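Long-range contact in uncharacterized protein (Staphylococcus aureus subsp. aureus Mu50, PDB 4QPV), which is of unknown function but belongs to the DUF1672 family and has a unique fold built on a kinked-helix-beta-beta-beta repeat: residues S127-K135 against I195-M206. Sequence-based numbering, arbitrary orientation. Where two conformers were deposited one is given.
Sequences SGFEYRAHK and IKEDDKSFRDGM
R132 reaches from helix 116-133 into the loop that leads to helix 199-212 and lies flat on the ring of F202. Its chain is fully extended, CG anti to the backbone N (chi1 -180°), which carries R132 CD over the centre of the F202 ring, 3.5 Å from its centroid, in a CH-pi contact. Further out the guanidinium stacks on the same face, planes 12° apart, as an off-centre cation-pi pair. All three nitrogens then bond from the guanidinium edge. R132 NH1 donates to I195 O at 2.9 Å, and R132 NH2 to E197 O at 2.8 Å. R132 NE and NH2 also grip D199 side-on, both at its OD1, a salt bridge with NE to OD1 at 3.1 Å. Four hydrogen bonds and the stack on F202 together fix the rotation of the guanidinium. F129 packs obliquely against F202, CD2 to CE1 3.7 Å, while its ring edge meets SE of selenomethionine M206 in a Met-aromatic contact. The M206 methyl CE also touches the carboxylate of E130, which is salt-bridged to K210. The axes of segments 127-133 and 199-206 cross at -124°, and strand 90-98 borders the contact, I90 touching F129, R132 and I195.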
loop_
_atom_site.group_PDB
_atom_site.type_symbol
_atom_site.label_atom_id
_atom_site.label_comp_id
_atom_site.label_asym_id
_atom_site.label_seq_id
_atom_site.Cartn_x
_atom_site.Cartn_y
_atom_site.Cartn_z
ATOM N N SER A 127 7.509 -0.569 4.042
ATOM C CA SER A 127 7.176 0.434 3.025
ATOM C C SER A 127 6.864 1.767 3.735
ATOM O O SER A 127 7.205 2.842 3.243
ATOM C CB SER A 127 5.995 -0.039 2.179
ATOM O OG SER A 127 5.472 0.996 1.363
ATOM N N GLY A 128 6.239 1.661 4.919
ATOM C CA GLY A 128 5.886 2.811 5.748
ATOM C C GLY A 128 7.132 3.498 6.304
ATOM O O GLY A 128 7.166 4.719 6.455
ATOM N N PHE A 129 8.186 2.709 6.586
ATOM C CA PHE A 129 9.474 3.233 7.057
ATOM C C PHE A 129 10.191 3.944 5.906
ATOM O O PHE A 129 10.789 5.005 6.106
ATOM C CB PHE A 129 10.351 2.092 7.606
ATOM C CG PHE A 129 10.027 1.592 8.995
ATOM C CD1 PHE A 129 8.814 0.960 9.262
ATOM C CD2 PHE A 129 10.964 1.688 10.018
ATOM C CE1 PHE A 129 8.531 0.466 10.547
ATOM C CE2 PHE A 129 10.682 1.203 11.301
ATOM C CZ PHE A 129 9.475 0.578 11.551
ATOM N N GLU A 130 10.078 3.371 4.688
ATOM C CA GLU A 130 10.643 3.947 3.470
ATOM C C GLU A 130 9.955 5.265 3.156
ATOM O O GLU A 130 10.629 6.224 2.778
ATOM C CB GLU A 130 10.557 2.981 2.277
ATOM C CG GLU A 130 11.505 1.788 2.368
ATOM C CD GLU A 130 13.007 2.044 2.381
ATOM O OE1 GLU A 130 13.436 3.213 2.246
ATOM O OE2 GLU A 130 13.762 1.050 2.483
ATOM N N TYR A 131 8.623 5.336 3.399
ATOM C CA TYR A 131 7.886 6.583 3.217
ATOM C C TYR A 131 8.457 7.657 4.129
ATOM O O TYR A 131 8.799 8.734 3.644
ATOM C CB TYR A 131 6.389 6.400 3.479
ATOM C CG TYR A 131 5.661 7.729 3.536
ATOM C CD1 TYR A 131 5.470 8.494 2.383
ATOM C CD2 TYR A 131 5.246 8.267 4.755
ATOM C CE1 TYR A 131 4.826 9.733 2.434
ATOM C CE2 TYR A 131 4.598 9.502 4.816
ATOM C CZ TYR A 131 4.385 10.226 3.652
ATOM O OH TYR A 131 3.736 11.431 3.718
ATOM N N ARG A 132 8.561 7.370 5.435
ATOM C CA ARG A 132 9.115 8.331 6.391
ATOM C C ARG A 132 10.528 8.773 5.990
ATOM O O ARG A 132 10.799 9.974 5.977
ATOM C CB ARG A 132 9.123 7.746 7.807
ATOM C CG ARG A 132 9.690 8.724 8.822
ATOM C CD ARG A 132 9.688 8.136 10.206
ATOM N NE ARG A 132 10.293 9.077 11.141
ATOM C CZ ARG A 132 10.528 8.819 12.423
ATOM N NH1 ARG A 132 10.199 7.641 12.943
ATOM N NH2 ARG A 132 11.104 9.730 13.194
ATOM N N ALA A 133 11.403 7.822 5.602
ATOM C CA ALA A 133 12.795 8.138 5.222
ATOM C C ALA A 133 12.890 9.072 3.988
ATOM O O ALA A 133 13.904 9.750 3.830
ATOM C CB ALA A 133 13.575 6.862 4.960
ATOM N N HIS A 134 11.842 9.112 3.142
ATOM C CA HIS A 134 11.794 9.952 1.926
ATOM C C HIS A 134 10.500 10.771 1.871
ATOM O O HIS A 134 10.019 11.064 0.778
ATOM C CB HIS A 134 11.875 9.062 0.669
ATOM C CG HIS A 134 13.099 8.210 0.616
ATOM N ND1 HIS A 134 14.278 8.681 0.070
ATOM C CD2 HIS A 134 13.294 6.947 1.062
ATOM C CE1 HIS A 134 15.154 7.700 0.209
ATOM N NE2 HIS A 134 14.606 6.634 0.800
ATOM N N LYS A 135 9.956 11.160 3.050
ATOM C CA LYS A 135 8.655 11.831 3.180
ATOM C C LYS A 135 8.519 13.093 2.324
ATOM O O LYS A 135 7.572 13.178 1.545
ATOM C CB LYS A 135 8.349 12.156 4.658
ATOM C CG LYS A 135 6.927 12.655 4.876
ATOM C CD LYS A 135 6.627 12.984 6.342
ATOM C CE LYS A 135 5.148 13.034 6.616
ATOM N NZ LYS A 135 4.437 13.978 5.717
ATOM N N ILE A 195 11.649 3.595 15.343
ATOM C CA ILE A 195 10.344 4.291 15.368
ATOM C C ILE A 195 10.365 5.610 16.190
ATOM O O ILE A 195 9.965 6.654 15.679
ATOM C CB ILE A 195 9.191 3.363 15.863
ATOM C CG1 ILE A 195 9.038 2.098 14.961
ATOM C CG2 ILE A 195 7.865 4.139 15.965
ATOM C CD1 ILE A 195 8.122 0.922 15.580
ATOM N N LYS A 196 10.819 5.550 17.446
ATOM C CA LYS A 196 10.791 6.688 18.365
ATOM C C LYS A 196 11.924 7.702 18.153
ATOM O O LYS A 196 11.923 8.734 18.824
ATOM C CB LYS A 196 10.794 6.194 19.822
ATOM C CG LYS A 196 9.449 5.601 20.263
ATOM C CD LYS A 196 9.537 5.019 21.671
ATOM C CE LYS A 196 8.265 4.333 22.106
ATOM N NZ LYS A 196 8.410 3.710 23.449
ATOM N N GLU A 197 12.854 7.448 17.215
ATOM C CA GLU A 197 13.972 8.355 16.944
ATOM C C GLU A 197 13.505 9.614 16.246
ATOM O O GLU A 197 12.438 9.611 15.633
ATOM C CB GLU A 197 15.039 7.666 16.065
ATOM C CG GLU A 197 15.804 6.554 16.766
ATOM C CD GLU A 197 16.583 6.990 17.988
ATOM O OE1 GLU A 197 17.296 8.017 17.910
ATOM O OE2 GLU A 197 16.450 6.322 19.038
ATOM N N ASP A 198 14.325 10.683 16.298
ATOM C CA ASP A 198 14.034 11.918 15.567
ATOM C C ASP A 198 14.278 11.632 14.083
ATOM O O ASP A 198 14.899 10.618 13.768
ATOM C CB ASP A 198 14.865 13.112 16.088
ATOM C CG ASP A 198 16.369 12.917 16.090
ATOM O OD1 ASP A 198 16.956 12.806 14.997
ATOM O OD2 ASP A 198 16.967 12.942 17.182
ATOM N N ASP A 199 13.794 12.497 13.181
ATOM C CA ASP A 199 13.903 12.264 11.741
ATOM C C ASP A 199 15.332 12.081 11.239
ATOM O O ASP A 199 15.554 11.180 10.422
ATOM C CB ASP A 199 13.209 13.366 10.935
ATOM C CG ASP A 199 11.719 13.131 10.739
ATOM O OD1 ASP A 199 11.257 11.983 10.954
ATOM O OD2 ASP A 199 11.023 14.080 10.349
ATOM N N LYS A 200 16.291 12.901 11.722
ATOM C CA LYS A 200 17.693 12.787 11.306
ATOM C C LYS A 200 18.254 11.427 11.726
ATOM O O LYS A 200 18.823 10.731 10.878
ATOM C CB LYS A 200 18.546 13.949 11.850
ATOM C CG LYS A 200 18.444 15.182 10.963
ATOM C CD LYS A 200 19.468 16.259 11.305
ATOM C CE LYS A 200 19.366 17.424 10.349
ATOM N NZ LYS A 200 20.199 18.572 10.783
ATOM N N SER A 201 18.043 11.039 13.011
ATOM C CA SER A 201 18.485 9.754 13.559
ATOM C C SER A 201 17.779 8.597 12.844
ATOM O O SER A 201 18.390 7.554 12.622
ATOM C CB SER A 201 18.224 9.692 15.062
ATOM O OG SER A 201 18.512 8.412 15.602
ATOM N N PHE A 202 16.492 8.788 12.477
ATOM C CA PHE A 202 15.709 7.766 11.777
ATOM C C PHE A 202 16.315 7.477 10.414
ATOM O O PHE A 202 16.506 6.313 10.062
ATOM C CB PHE A 202 14.237 8.185 11.620
ATOM C CG PHE A 202 13.403 7.171 10.862
ATOM C CD1 PHE A 202 12.832 6.086 11.518
ATOM C CD2 PHE A 202 13.226 7.280 9.484
ATOM C CE1 PHE A 202 12.076 5.142 10.816
ATOM C CE2 PHE A 202 12.491 6.325 8.778
ATOM C CZ PHE A 202 11.898 5.273 9.451
ATOM N N ARG A 203 16.602 8.538 9.647
ATOM C CA ARG A 203 17.162 8.433 8.303
ATOM C C ARG A 203 18.555 7.798 8.344
ATOM O O ARG A 203 18.831 6.937 7.509
ATOM C CB ARG A 203 17.179 9.796 7.593
ATOM C CG ARG A 203 15.767 10.273 7.186
ATOM C CD ARG A 203 15.793 11.506 6.281
ATOM N NE ARG A 203 16.432 12.654 6.935
ATOM C CZ ARG A 203 15.781 13.615 7.588
ATOM N NH1 ARG A 203 14.453 13.598 7.662
ATOM N NH2 ARG A 203 16.451 14.608 8.158
ATOM N N ASP A 204 19.389 8.158 9.351
ATOM C CA ASP A 204 20.718 7.569 9.568
ATOM C C ASP A 204 20.581 6.063 9.869
ATOM O O ASP A 204 21.324 5.249 9.317
ATOM C CB ASP A 204 21.451 8.283 10.738
ATOM C CG ASP A 204 22.116 9.612 10.397
ATOM O OD1 ASP A 204 21.908 10.114 9.270
ATOM O OD2 ASP A 204 22.835 10.153 11.263
ATOM N N GLY A 205 19.610 5.724 10.711
ATOM C CA GLY A 205 19.303 4.348 11.102
ATOM C C GLY A 205 18.901 3.471 9.930
ATOM O O GLY A 205 19.347 2.320 9.835
HETATM N N MSE A 206 18.069 4.025 9.018
HETATM C CA MSE A 206 17.598 3.363 7.792
HETATM C C MSE A 206 18.779 3.066 6.863
HETATM O O MSE A 206 18.834 1.978 6.285
HETATM C CB MSE A 206 16.556 4.231 7.060
HETATM C CG MSE A 206 15.183 4.211 7.718
HETATM SE SE MSE A 206 14.314 2.465 7.733
HETATM C CE MSE A 206 13.767 2.421 5.888
HETATM O O HOH W 1 11.693 12.261 7.108
#